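Local coordinates for protein 3,4-dihydroxy-2-butanone 4-phosphate synthase (Acinetobacter baumannii, PDB 6MNZ) that probably catalyses the conversion of D-ribulose 5-phosphate to formate and 3,4-dihydroxy-2-butanone 4-phosphate, a step of riboflavin biosynthesis, at residues A[11-16]-A[152-157]; A[90-95]-A[104-109]; A[136-141]-A[197-202]; A[208-213]-A[223-228]; A[248-253]-A[342-347]. All coordinates share one frame; numbering follows the deposited sequence.

Contact 1 of 5, residues A[11-16]-A[152-157]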
# COMPACT_ATOMS: atom_id res chain seq x y z
N ALA A 11 26.48 25.30 -0.08
CA ALA A 11 27.21 26.40 0.52
C ALA A 11 26.38 27.68 0.54
O ALA A 11 26.44 28.45 1.50
CB ALA A 11 28.52 26.63 -0.24
N ASP A 12 25.59 27.91 -0.51
CA ASP A 12 24.72 29.08 -0.54
C ASP A 12 23.62 28.97 0.50
O ASP A 12 23.31 29.95 1.19
CB ASP A 12 24.13 29.25 -1.94
CG ASP A 12 25.05 30.02 -2.86
OD1 ASP A 12 24.55 30.57 -3.87
OD2 ASP A 12 26.24 30.19 -2.52
N ILE A 13 23.10 27.76 0.72
CA ILE A 13 22.12 27.56 1.77
C ILE A 13 22.73 27.87 3.13
O ILE A 13 22.15 28.60 3.94
CB ILE A 13 21.56 26.12 1.71
CG1 ILE A 13 20.70 25.93 0.46
CG2 ILE A 13 20.77 25.80 2.97
CD1 ILE A 13 19.38 26.68 0.48
N ARG A 14 23.96 27.42 3.35
CA ARG A 14 24.69 27.81 4.56
C ARG A 14 24.81 29.32 4.67
O ARG A 14 24.74 29.88 5.76
CB ARG A 14 26.07 27.15 4.57
CG ARG A 14 27.10 27.83 5.45
CD ARG A 14 28.20 26.86 5.85
NE ARG A 14 27.77 25.98 6.93
CZ ARG A 14 27.91 26.25 8.23
NH1 ARG A 14 28.57 27.33 8.63
NH2 ARG A 14 27.40 25.42 9.13
N ALA A 15 25.07 29.99 3.54
CA ALA A 15 25.22 31.44 3.55
C ALA A 15 23.90 32.19 3.71
O ALA A 15 23.92 33.41 3.89
CB ALA A 15 25.90 31.89 2.26
N GLY A 16 22.76 31.50 3.62
CA GLY A 16 21.48 32.16 3.74
C GLY A 16 20.90 32.70 2.45
O GLY A 16 19.93 33.47 2.50
N ARG A 152 19.98 20.38 5.67
CA ARG A 152 20.74 19.52 6.56
C ARG A 152 22.22 19.51 6.19
O ARG A 152 23.08 19.64 7.06
CB ARG A 152 20.17 18.10 6.52
CG ARG A 152 21.01 17.06 7.24
CD ARG A 152 20.35 15.70 7.19
NE ARG A 152 19.14 15.64 8.02
CZ ARG A 152 17.90 15.65 7.55
NH1 ARG A 152 17.66 15.83 6.25
NH2 ARG A 152 16.88 15.53 8.39
N LEU A 153 22.52 19.50 4.89
CA LEU A 153 23.91 19.41 4.45
C LEU A 153 24.68 20.69 4.74
O LEU A 153 25.91 20.63 4.90
CB LEU A 153 23.97 19.10 2.96
CG LEU A 153 23.60 17.67 2.55
CD1 LEU A 153 23.46 17.57 1.04
CD2 LEU A 153 24.63 16.68 3.07
N ALA A 154 24.00 21.82 4.86
CA ALA A 154 24.59 23.03 5.41
C ALA A 154 24.70 23.00 6.93
O ALA A 154 24.89 24.05 7.54
CB ALA A 154 23.77 24.26 4.98
N GLY A 155 24.44 21.85 7.55
CA GLY A 155 24.56 21.73 8.99
C GLY A 155 23.50 22.49 9.76
O GLY A 155 23.63 22.64 10.97
N LEU A 156 22.43 22.90 9.10
CA LEU A 156 21.36 23.65 9.73
C LEU A 156 20.17 22.74 10.03
O LEU A 156 20.22 21.53 9.80
CB LEU A 156 20.93 24.82 8.83
CG LEU A 156 22.02 25.87 8.59
CD1 LEU A 156 21.60 26.84 7.51
CD2 LEU A 156 22.34 26.61 9.88
N GLU A 157 19.20 23.29 10.74
CA GLU A 157 17.93 22.60 10.94
C GLU A 157 17.41 22.08 9.60
O GLU A 157 17.39 22.83 8.62
CB GLU A 157 16.91 23.55 11.57
CG GLU A 157 16.11 22.94 12.71
CD GLU A 157 15.06 21.96 12.23
OE1 GLU A 157 14.21 22.37 11.40
OE2 GLU A 157 14.95 20.86 12.82
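Ala154 fits its single methyl against the last turn of helix 6-15, and this is the close-packed half of the contact. Its CB lies 3.7 Å from Arg14 CB and 3.9 Å from Ile13 CG2. So small a side chain lets the two backbones approach, with 4.9 Å between the CA atoms of Arg14 and Ala154. Next to it along the chain, after Gly155, Leu156 reaches in with CD1, 4.0 Å from Ile13 O. Ile13 and Leu156 both rest on Ala36 of strand 31-36 as well, which suits branched apolar residues on the inward side.

The outer side is looser and exposed. Arg14 has CG anti to its backbone N (chi1 158°), its chain bends at chi3, and the guanidinium lies beside the end of the other helix. There NH2 donates to Ala154 O at 3.3 Å, a bent bond (N-H...O 137°) that approaches from above the carbonyl plane. A long, flexible arginine can make such a bond while remaining in solvent.

Both helices stop here in the same way. Gly16 and Gly155 take positive phi, for which glycine is well suited, and the bonds from Gly155 N to Arg152 O and from Gly16 N to Ile13 O belong to Schellman motifs.

Contact 2 of 5, residues A[90-95]-A[104-109]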
# COMPACT_ATOMS: atom_id res chain seq x y z
N GLU A 90 0.02 26.87 9.07
CA GLU A 90 0.86 27.28 10.19
C GLU A 90 0.74 28.78 10.38
O GLU A 90 0.69 29.54 9.41
CB GLU A 90 2.32 26.89 9.94
CG GLU A 90 2.98 26.15 11.09
CD GLU A 90 2.15 24.97 11.59
OE1 GLU A 90 1.27 24.50 10.84
OE2 GLU A 90 2.24 24.66 12.80
N ALA A 91 0.61 29.20 11.64
CA ALA A 91 0.72 30.61 11.99
C ALA A 91 1.38 30.74 13.35
O ALA A 91 1.21 29.88 14.23
CB ALA A 91 -0.65 31.29 11.99
N ALA A 92 2.16 31.81 13.52
CA ALA A 92 2.78 32.12 14.79
C ALA A 92 1.87 33.06 15.59
O ALA A 92 0.65 33.06 15.42
CB ALA A 92 4.16 32.73 14.57
N GLU A 93 2.42 33.62 16.67
CA GLU A 93 1.70 34.53 17.56
C GLU A 93 2.56 35.75 17.88
O GLU A 93 2.76 36.13 19.04
CB GLU A 93 1.29 33.81 18.85
CG GLU A 93 0.53 32.51 18.61
CD GLU A 93 1.44 31.35 18.26
OE1 GLU A 93 2.61 31.60 17.89
OE2 GLU A 93 1.02 30.19 18.43
N GLY A 94 3.14 36.35 16.84
CA GLY A 94 3.28 37.79 16.79
C GLY A 94 2.61 38.39 15.57
O GLY A 94 3.09 39.37 15.00
N ILE A 95 1.48 37.80 15.17
CA ILE A 95 0.91 38.01 13.84
C ILE A 95 -0.44 38.68 14.00
O ILE A 95 -1.14 38.48 15.00
CB ILE A 95 0.77 36.68 13.07
CG1 ILE A 95 -0.35 35.83 13.68
CG2 ILE A 95 2.09 35.92 13.10
CD1 ILE A 95 -0.47 34.45 13.08
N ARG A 104 4.78 36.21 7.66
CA ARG A 104 5.06 34.86 7.19
C ARG A 104 6.46 34.41 7.60
O ARG A 104 6.64 33.34 8.19
CB ARG A 104 4.90 34.79 5.68
CG ARG A 104 3.48 34.51 5.21
CD ARG A 104 3.43 34.27 3.72
NE ARG A 104 2.70 35.32 3.02
CZ ARG A 104 2.60 35.42 1.70
NH1 ARG A 104 3.17 34.50 0.93
NH2 ARG A 104 1.93 36.42 1.15
N ALA A 105 7.47 35.22 7.28
CA ALA A 105 8.82 34.97 7.77
C ALA A 105 8.82 34.72 9.27
O ALA A 105 9.32 33.69 9.74
CB ALA A 105 9.73 36.14 7.41
N HIS A 106 8.13 35.58 10.02
CA HIS A 106 8.06 35.41 11.47
C HIS A 106 7.41 34.09 11.84
O HIS A 106 7.87 33.39 12.75
CB HIS A 106 7.29 36.58 12.09
CG HIS A 106 7.06 36.44 13.56
ND1 HIS A 106 7.86 35.66 14.37
CD2 HIS A 106 6.13 37.00 14.37
CE1 HIS A 106 7.35 35.64 15.59
NE2 HIS A 106 6.32 36.46 15.62
N THR A 107 6.37 33.68 11.10
CA THR A 107 5.74 32.39 11.36
C THR A 107 6.73 31.25 11.19
O THR A 107 6.75 30.30 11.98
CB THR A 107 4.53 32.20 10.44
OG1 THR A 107 3.50 33.14 10.81
CG2 THR A 107 3.99 30.78 10.55
N ILE A 108 7.51 31.28 10.10
CA ILE A 108 8.49 30.22 9.85
C ILE A 108 9.46 30.12 11.02
O ILE A 108 9.74 29.02 11.52
CB ILE A 108 9.22 30.48 8.53
CG1 ILE A 108 8.25 30.31 7.35
CG2 ILE A 108 10.41 29.53 8.38
CD1 ILE A 108 8.64 31.10 6.12
N GLN A 109 9.97 31.26 11.49
CA GLN A 109 10.94 31.25 12.57
C GLN A 109 10.41 30.49 13.78
O GLN A 109 11.13 29.69 14.39
CB GLN A 109 11.32 32.68 12.96
CG GLN A 109 12.00 33.47 11.86
CD GLN A 109 13.19 32.74 11.25
OE1 GLN A 109 13.50 32.93 10.08
NE2 GLN A 109 13.96 32.06 12.09
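The short strand 90-91 and the loop that follows it lie along one side of helix 101-112 in the DHBP synthase part of the chain, with Ala92 set against Thr107. The backbones come near here, 4.5 Å between the CA atoms of Ala92 and Thr107, because Ala92 presents just a methyl: its CB is 3.6 Å from Thr107 CA. Thr107 divides its two branches between different tasks. With chi1 at -68°, OG1 stands anti to the carbonyl carbon, beside the backbone N, and receives a weak bond from Ala92 N at 3.3 Å (N-H...O 154°). The same hydroxyl bonds more strongly to Glu103 O, one turn earlier in its own helix, a common way for a buried threonine to satisfy its polar group. The methyl CG2 faces the strand, 3.6 Å from Ala91 CA.

This is packing of a short strand and the loop after it on a helix in an alpha/beta domain: Glu90 and Ala91 are bonded through their backbones to the region of Val122 to Ile127, and Ile127 also touches Thr107. Ala105 and Ile108, on another side of the helix, meet Ile45 of helix 42-52.

Toward solvent, His106 reaches its ring out to the loop. Ala92 CB sits over one ring face, 4.4 Å from His106 CE1, while Gly94 CA lies in the ring plane at the edge, 3.5 Å from His106 NE2. Having no side chain, glycine lets the imidazole lie close to the backbone here. Beside it, Ile95 places CG2 3.9 Å from Thr107 OG1, the two side chains crossing at a slant.

Contact 3 of 5, residues A[136-141]-A[197-202]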
# COMPACT_ATOMS: atom_id res chain seq x y z
N GLY A 136 14.43 11.24 3.49
CA GLY A 136 14.69 12.39 2.65
C GLY A 136 14.67 12.01 1.18
O GLY A 136 13.94 11.11 0.75
N VAL A 137 15.60 12.59 0.43
CA VAL A 137 15.63 12.49 -1.02
C VAL A 137 16.09 11.09 -1.43
O VAL A 137 16.12 10.76 -2.62
CB VAL A 137 16.54 13.58 -1.61
CG1 VAL A 137 16.71 13.41 -3.10
CG2 VAL A 137 15.97 14.96 -1.33
N LEU A 138 16.36 10.23 -0.44
CA LEU A 138 16.72 8.86 -0.76
C LEU A 138 15.57 8.10 -1.41
O LEU A 138 15.80 7.09 -2.08
CB LEU A 138 17.17 8.12 0.50
CG LEU A 138 18.46 8.62 1.16
CD1 LEU A 138 18.66 7.91 2.49
CD2 LEU A 138 19.65 8.41 0.24
N HIS A 139 14.34 8.43 -1.03
CA HIS A 139 13.17 7.63 -1.39
C HIS A 139 12.15 8.40 -2.20
O HIS A 139 11.80 7.97 -3.31
CB HIS A 139 12.53 7.07 -0.11
CG HIS A 139 13.50 6.45 0.83
ND1 HIS A 139 14.28 5.36 0.49
CD2 HIS A 139 13.92 6.84 2.06
CE1 HIS A 139 15.12 5.10 1.48
NE2 HIS A 139 14.89 5.95 2.46
N ARG A 140 11.69 9.55 -1.71
CA ARG A 140 10.89 10.47 -2.50
C ARG A 140 11.78 11.59 -3.01
O ARG A 140 12.31 12.37 -2.22
CB ARG A 140 9.73 11.03 -1.69
CG ARG A 140 8.64 11.66 -2.54
CD ARG A 140 7.64 12.44 -1.70
NE ARG A 140 7.78 13.88 -1.90
CZ ARG A 140 6.77 14.75 -1.92
NH1 ARG A 140 5.56 14.35 -1.55
NH2 ARG A 140 7.02 16.04 -2.03
N ALA A 141 11.83 11.75 -4.33
CA ALA A 141 12.63 12.80 -4.96
C ALA A 141 11.80 14.05 -5.23
O ALA A 141 11.79 14.59 -6.34
CB ALA A 141 13.25 12.27 -6.24
N HIS A 197 22.44 11.74 -6.14
CA HIS A 197 23.73 11.11 -6.42
C HIS A 197 24.81 11.61 -5.47
O HIS A 197 25.64 10.82 -5.00
CB HIS A 197 24.13 11.38 -7.86
CG HIS A 197 25.39 10.69 -8.28
ND1 HIS A 197 25.50 9.31 -8.33
CD2 HIS A 197 26.58 11.18 -8.69
CE1 HIS A 197 26.72 8.99 -8.71
NE2 HIS A 197 27.39 10.10 -8.98
N TYR A 198 24.73 12.88 -5.05
CA TYR A 198 25.68 13.39 -4.07
C TYR A 198 25.57 12.62 -2.76
O TYR A 198 26.57 12.13 -2.22
CB TYR A 198 25.45 14.88 -3.84
CG TYR A 198 26.41 15.50 -2.85
CD1 TYR A 198 27.58 16.10 -3.28
CD2 TYR A 198 26.11 15.53 -1.50
CE1 TYR A 198 28.49 16.62 -2.38
CE2 TYR A 198 27.01 16.05 -0.59
CZ TYR A 198 28.20 16.58 -1.03
OH TYR A 198 29.12 17.07 -0.13
N ARG A 199 24.35 12.51 -2.22
CA ARG A 199 24.15 11.79 -0.97
C ARG A 199 24.65 10.35 -1.07
O ARG A 199 25.18 9.80 -0.10
CB ARG A 199 22.68 11.82 -0.58
CG ARG A 199 22.16 13.19 -0.18
CD ARG A 199 20.90 13.09 0.66
NE ARG A 199 21.11 12.33 1.89
CZ ARG A 199 20.16 12.04 2.77
NH1 ARG A 199 18.91 12.41 2.55
NH2 ARG A 199 20.44 11.25 3.80
N MET A 200 24.40 9.71 -2.21
CA MET A 200 24.85 8.33 -2.39
C MET A 200 26.37 8.23 -2.47
O MET A 200 26.92 7.17 -2.16
CB MET A 200 24.23 7.74 -3.65
CG MET A 200 22.71 7.61 -3.59
SD MET A 200 22.12 6.57 -2.24
CE MET A 200 20.65 5.86 -2.97
N THR A 201 27.06 9.32 -2.82
CA THR A 201 28.50 9.26 -3.01
C THR A 201 29.28 9.67 -1.76
O THR A 201 30.45 9.31 -1.63
CB THR A 201 28.93 10.17 -4.17
OG1 THR A 201 28.60 11.53 -3.87
CG2 THR A 201 28.23 9.75 -5.46
N ASN A 202 28.67 10.47 -0.89
CA ASN A 202 29.38 11.06 0.24
C ASN A 202 28.76 10.66 1.58
O ASN A 202 29.07 11.28 2.61
CB ASN A 202 29.41 12.59 0.11
CG ASN A 202 30.10 13.05 -1.16
OD1 ASN A 202 29.45 13.42 -2.13
ND2 ASN A 202 31.43 13.09 -1.12
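This is a buried contact between a loop and a helix near the middle of the chain, in which Leu138 and its neighbours meet Arg199 and Met200 close to the end of helix 192-202. Leu138 and Arg199 cross at about a right angle. The leucine lies over one face of the guanidinium, with CG 4.0 Å above the plane and displaced toward the rim, and with CD1 4.0 Å from Arg199 NH2. The other methyl, CD2, turns to Met200 SD, also at 4.0 Å; a methionine bent at chi2 and chi3 adapts readily to such a surface. Gly136 approaches the guanidinium at its edge, CA to Arg199 NH1 4.2 Å, and its positive phi is a conformation that glycine adopts readily.

The loop joins strand 127-131 to helix 143-153 and carries Arg140 and Ala141, which are predicted to bind D-ribulose 5-phosphate. A short 3-10 turn, with His139 N bonded to Gly136 O, shapes it.

The arginine's charge is met just outside: NH1 forms a salt bridge with Asp149 and NE one with Glu203. Asp149 OD2 also accepts from Val137 N, so one carboxylate oxygen ties the loop and the arginine together.

Contact 4 of 5, residues A[208-213]-A[223-228]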
# COMPACT_ATOMS: atom_id res chain seq x y z
N ARG A 208 24.17 -3.52 6.22
CA ARG A 208 23.79 -4.93 6.20
C ARG A 208 23.18 -5.35 7.53
O ARG A 208 23.51 -4.83 8.60
CB ARG A 208 25.00 -5.81 5.89
CG ARG A 208 26.17 -5.65 6.85
CD ARG A 208 27.47 -6.05 6.20
NE ARG A 208 27.48 -7.47 5.84
CZ ARG A 208 28.47 -8.08 5.20
NH1 ARG A 208 29.54 -7.39 4.81
NH2 ARG A 208 28.50 -9.40 5.16
N LEU A 209 22.38 -6.42 7.47
CA LEU A 209 21.66 -6.93 8.63
C LEU A 209 22.20 -8.27 9.10
O LEU A 209 22.57 -8.42 10.27
CB LEU A 209 20.16 -7.06 8.29
CG LEU A 209 19.38 -5.78 7.98
CD1 LEU A 209 17.89 -6.04 8.12
CD2 LEU A 209 19.80 -4.63 8.88
N ASP A 210 22.23 -9.28 8.23
CA ASP A 210 22.63 -10.62 8.62
C ASP A 210 23.00 -11.40 7.37
O ASP A 210 22.45 -11.16 6.29
CB ASP A 210 21.51 -11.34 9.39
CG ASP A 210 20.26 -11.50 8.56
OD1 ASP A 210 19.96 -12.64 8.14
OD2 ASP A 210 19.56 -10.49 8.34
N GLN A 211 23.93 -12.34 7.53
CA GLN A 211 24.31 -13.24 6.46
C GLN A 211 23.67 -14.60 6.66
O GLN A 211 23.54 -15.09 7.79
CB GLN A 211 25.83 -13.38 6.39
CG GLN A 211 26.34 -13.88 5.04
CD GLN A 211 27.84 -13.77 4.89
OE1 GLN A 211 28.48 -12.90 5.50
NE2 GLN A 211 28.40 -14.56 3.98
N ARG A 212 23.33 -15.24 5.55
CA ARG A 212 22.65 -16.53 5.55
C ARG A 212 23.18 -17.35 4.38
O ARG A 212 23.78 -16.81 3.44
CB ARG A 212 21.13 -16.36 5.45
CG ARG A 212 20.45 -15.96 6.75
CD ARG A 212 19.04 -15.44 6.50
NE ARG A 212 18.14 -16.50 6.04
CZ ARG A 212 17.53 -17.36 6.84
NH1 ARG A 212 17.72 -17.32 8.16
NH2 ARG A 212 16.73 -18.29 6.33
N THR A 213 22.85 -18.63 4.39
CA THR A 213 23.07 -19.51 3.25
C THR A 213 21.75 -20.12 2.81
O THR A 213 21.00 -20.64 3.65
CB THR A 213 24.08 -20.62 3.57
OG1 THR A 213 25.35 -20.03 3.87
CG2 THR A 213 24.22 -21.56 2.39
N LEU A 223 23.10 -15.07 1.48
CA LEU A 223 22.10 -14.01 1.54
C LEU A 223 22.62 -12.89 2.42
O LEU A 223 22.59 -13.00 3.65
CB LEU A 223 20.78 -14.56 2.07
CG LEU A 223 19.50 -14.02 1.44
CD1 LEU A 223 19.30 -14.63 0.06
CD2 LEU A 223 18.30 -14.31 2.33
N TYR A 224 22.88 -11.74 1.81
CA TYR A 224 23.16 -10.50 2.54
C TYR A 224 21.90 -9.64 2.54
O TYR A 224 21.39 -9.28 1.47
CB TYR A 224 24.34 -9.77 1.92
CG TYR A 224 25.63 -10.56 1.91
CD1 TYR A 224 26.75 -10.10 2.59
CD2 TYR A 224 25.78 -11.68 1.09
CE1 TYR A 224 27.96 -10.76 2.50
CE2 TYR A 224 26.95 -12.41 1.09
CZ TYR A 224 28.04 -11.94 1.79
OH TYR A 224 29.24 -12.62 1.73
N ARG A 225 21.32 -9.43 3.72
CA ARG A 225 20.20 -8.51 3.90
C ARG A 225 20.71 -7.13 4.28
O ARG A 225 21.40 -6.97 5.30
CB ARG A 225 19.24 -9.04 4.97
CG ARG A 225 18.34 -10.17 4.48
CD ARG A 225 17.72 -10.94 5.64
NE ARG A 225 16.34 -10.53 5.89
CZ ARG A 225 15.94 -9.77 6.91
NH1 ARG A 225 16.81 -9.35 7.82
NH2 ARG A 225 14.65 -9.49 7.05
N TYR A 226 20.30 -6.12 3.52
CA TYR A 226 20.69 -4.74 3.76
C TYR A 226 19.48 -3.88 4.06
O TYR A 226 18.35 -4.19 3.65
CB TYR A 226 21.43 -4.16 2.54
CG TYR A 226 22.79 -4.79 2.31
CD1 TYR A 226 22.92 -5.95 1.56
CD2 TYR A 226 23.93 -4.23 2.85
CE1 TYR A 226 24.16 -6.45 1.24
CE2 TYR A 226 25.18 -4.70 2.51
CZ TYR A 226 25.28 -5.88 1.80
OH TYR A 226 26.51 -6.47 1.62
N ARG A 227 19.71 -2.78 4.78
CA ARG A 227 18.70 -1.74 4.98
C ARG A 227 19.33 -0.37 4.74
O ARG A 227 20.43 -0.09 5.22
CB ARG A 227 18.11 -1.81 6.39
CG ARG A 227 16.76 -2.50 6.47
CD ARG A 227 15.97 -2.03 7.68
NE ARG A 227 16.55 -2.49 8.94
CZ ARG A 227 16.17 -3.59 9.59
NH1 ARG A 227 15.29 -4.42 9.06
NH2 ARG A 227 16.75 -3.90 10.74
N GLU A 228 18.56 0.51 4.10
CA GLU A 228 18.99 1.88 3.84
C GLU A 228 18.30 2.85 4.78
O GLU A 228 17.24 2.56 5.34
CB GLU A 228 18.70 2.28 2.39
CG GLU A 228 19.36 3.59 2.00
CD GLU A 228 19.03 4.02 0.58
OE1 GLU A 228 17.85 3.89 0.20
OE2 GLU A 228 19.83 4.79 0.02
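Arg212 O accepts from Leu223 N at 2.7 Å, and the weaker return bond from Arg212 N to Leu223 O makes these residues a hydrogen-bonded pair of the beta hairpin 206-215/220-228. Toward the other end the register shifts. Gln211 pairs with Tyr224 but Arg208 with Tyr226, so the first strand holds one residue more, as in a beta bulge, with Leu209 and Asp210 together facing Arg225.

On one face of the sheet stand Arg208, Gln211 and the two tyrosines. Gln211 runs extended beside Tyr224, pointing the same way. Its CG makes a CH-pi contact over the ring, 4.2 Å from the centroid and 10° off the normal, and its amide stacks on the ring at 26° between planes. Glutamine suits this place, having an apolar stem to cover an aromatic and a polar end for the surface. Arg208 comes to the same ring at its edge, and its CB packs 3.6 Å from Tyr226 CE2. Outside the hairpin, Asp336 OD2 takes both a salt bridge from Arg208 NH1 and a hydrogen bond from Tyr226 OH.

The opposite face carries Asp210, Arg212, Leu223 and Arg225. The apolar base of Arg212 meets the leucine, Arg212 CB lying 3.8 Å from Leu223 CB. Leu209, at the bulge, touches both Arg225 and Arg227, its CD1 over one face of the Arg227 guanidinium. Asp210, with CG between its backbone N and carbonyl carbon (chi1 61°), leans across to Arg225; there OD2 receives NH1 on its syn lone pair in a salt bridge of 3.0 Å.

Contact 5 of 5, residues A[248-253]-A[342-347]. With SO4 (sulfate ion), chain D.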
# COMPACT_ATOMS: atom_id res chain seq x y z
N THR A 248 33.67 -9.66 -10.53
CA THR A 248 32.38 -10.19 -10.12
C THR A 248 31.36 -9.92 -11.21
O THR A 248 31.32 -8.82 -11.77
CB THR A 248 31.93 -9.55 -8.80
OG1 THR A 248 32.97 -9.70 -7.82
CG2 THR A 248 30.66 -10.21 -8.29
N THR A 249 30.62 -10.96 -11.59
CA THR A 249 29.51 -10.83 -12.52
C THR A 249 28.27 -10.34 -11.77
O THR A 249 27.87 -10.95 -10.77
CB THR A 249 29.23 -12.16 -13.21
OG1 THR A 249 30.44 -12.66 -13.78
CG2 THR A 249 28.19 -11.98 -14.31
N VAL A 250 27.72 -9.21 -12.19
CA VAL A 250 26.84 -8.41 -11.36
C VAL A 250 25.55 -8.14 -12.11
O VAL A 250 25.56 -7.89 -13.32
CB VAL A 250 27.51 -7.08 -10.94
CG1 VAL A 250 26.52 -6.21 -10.17
CG2 VAL A 250 28.74 -7.37 -10.10
N ARG A 251 24.43 -8.15 -11.39
CA ARG A 251 23.19 -7.54 -11.86
C ARG A 251 22.52 -6.84 -10.69
O ARG A 251 22.15 -7.49 -9.70
CB ARG A 251 22.25 -8.59 -12.46
CG ARG A 251 20.90 -8.03 -12.87
CD ARG A 251 20.51 -8.47 -14.27
NE ARG A 251 19.23 -7.91 -14.68
CZ ARG A 251 19.08 -6.83 -15.44
NH1 ARG A 251 20.14 -6.23 -15.98
NH2 ARG A 251 17.86 -6.40 -15.74
N VAL A 252 22.31 -5.54 -10.83
CA VAL A 252 21.33 -4.82 -10.02
C VAL A 252 19.95 -4.99 -10.64
O VAL A 252 19.76 -4.74 -11.83
CB VAL A 252 21.71 -3.34 -9.89
CG1 VAL A 252 20.55 -2.54 -9.30
CG2 VAL A 252 22.96 -3.19 -9.04
N HIS A 253 18.97 -5.35 -9.81
CA HIS A 253 17.72 -5.95 -10.29
C HIS A 253 16.54 -5.25 -9.63
O HIS A 253 16.40 -5.28 -8.40
CB HIS A 253 17.68 -7.45 -9.99
CG HIS A 253 16.77 -8.21 -10.90
ND1 HIS A 253 16.90 -8.16 -12.27
CD2 HIS A 253 15.59 -8.82 -10.66
CE1 HIS A 253 15.87 -8.78 -12.83
NE2 HIS A 253 15.10 -9.23 -11.87
N MET A 342 33.81 -5.22 -12.43
CA MET A 342 32.51 -5.84 -12.62
C MET A 342 32.38 -6.33 -14.06
O MET A 342 32.82 -5.67 -15.00
CB MET A 342 31.36 -4.88 -12.32
CG MET A 342 30.99 -4.78 -10.85
SD MET A 342 29.47 -3.85 -10.57
CE MET A 342 29.95 -2.19 -11.08
N LYS A 343 31.56 -7.36 -14.22
CA LYS A 343 31.01 -7.76 -15.51
C LYS A 343 29.49 -7.64 -15.43
O LYS A 343 28.83 -8.48 -14.82
CB LYS A 343 31.45 -9.17 -15.87
CG LYS A 343 30.56 -9.90 -16.85
CD LYS A 343 31.22 -11.21 -17.29
CE LYS A 343 30.19 -12.25 -17.71
NZ LYS A 343 30.84 -13.54 -18.06
N LEU A 344 28.96 -6.53 -15.93
CA LEU A 344 27.56 -6.20 -15.74
C LEU A 344 26.69 -6.98 -16.72
O LEU A 344 26.93 -6.94 -17.93
CB LEU A 344 27.31 -4.70 -15.92
CG LEU A 344 27.84 -3.74 -14.85
CD1 LEU A 344 27.36 -2.33 -15.13
CD2 LEU A 344 27.41 -4.18 -13.46
N LEU A 345 25.60 -7.54 -16.21
CA LEU A 345 24.58 -8.16 -17.04
C LEU A 345 23.46 -7.20 -17.40
O LEU A 345 22.37 -7.64 -17.78
CB LEU A 345 24.00 -9.39 -16.32
CG LEU A 345 25.04 -10.38 -15.78
CD1 LEU A 345 24.37 -11.66 -15.31
CD2 LEU A 345 26.11 -10.68 -16.82
N SER A 346 23.71 -5.90 -17.32
CA SER A 346 22.72 -4.89 -17.66
C SER A 346 22.99 -4.34 -19.06
O SER A 346 24.11 -4.39 -19.57
CB SER A 346 22.73 -3.75 -16.64
OG SER A 346 22.38 -4.22 -15.35
N SER A 347 21.94 -3.79 -19.66
CA SER A 347 22.13 -2.87 -20.78
C SER A 347 22.78 -1.58 -20.29
O SER A 347 22.72 -1.26 -19.10
CB SER A 347 20.79 -2.57 -21.44
OG SER A 347 19.92 -1.89 -20.55
S SO4 D . 18.34 -4.55 -18.72
O1 SO4 D . 18.51 -3.87 -17.43
O2 SO4 D . 19.55 -5.29 -19.03
O3 SO4 D . 17.20 -5.46 -18.64
O4 SO4 D . 18.10 -3.55 -19.76
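Val250 and Leu344 lie side by side and point the same way, as befits neighbours on parallel strands, with Val250 CB 3.8 Å from Leu344 CD2. Met342 crosses the valine at a slant, bringing its CG 3.5 Å from Val250 CG2. A beta-branched valine, a leucine and a flexible, unbranched methionine thus fit together on the buried face. On the other face Thr249 and Lys343 run alongside each other; the lysine's extended methylenes pass Thr249 OG1, CD at 3.9 Å, on the way to solvent. Thr249 CG2, anti to its backbone N, meets Leu345 CD2 at 3.5 Å.

Backbone bonds alternate between the strands: Lys343 N to Thr248 O, Val250 N to Lys343 O, and Leu345 N to Val250 O.

Beyond the end of strand 342-344, Arg251, still within strand 248-253, slants across Leu345 toward a sulfate ion, probably from the crystallisation liquor. Sulfate O1 lies at the guanidinium edge, bonded by Arg251 NH1 at 3.2 Å and NH2 at 3.1 Å, while Ser347 N and OG hold O2 and O4.

Strand 248-253 lies between 290-292 and 342-344 in the sheet, and 362-365 flanks 342-344 on its far side. Helix 320-336 packs against the apolar face, where its Leu334 touches both Val250 and Met342.

Contacts 1 and 2 belong to the DHBP synthase part of the chain and contacts 4 and 5 to the GTP cyclohydrolase II part, with contact 3 between them near the chain's centre. Contact 3 is wholly buried and meets both sides: Tyr198 packs on Leu153 of contact 1, and Leu138, His139 and Met200 touch Glu228 of contact 4. Contacts 4 and 5 lie in one sheet, yet the first is an antiparallel, largely charged surface hairpin and the second a parallel pair with an apolar inner face. Contacts 1 and 2, both partly buried, rely instead on alanine methyls and a single side-chain bond each.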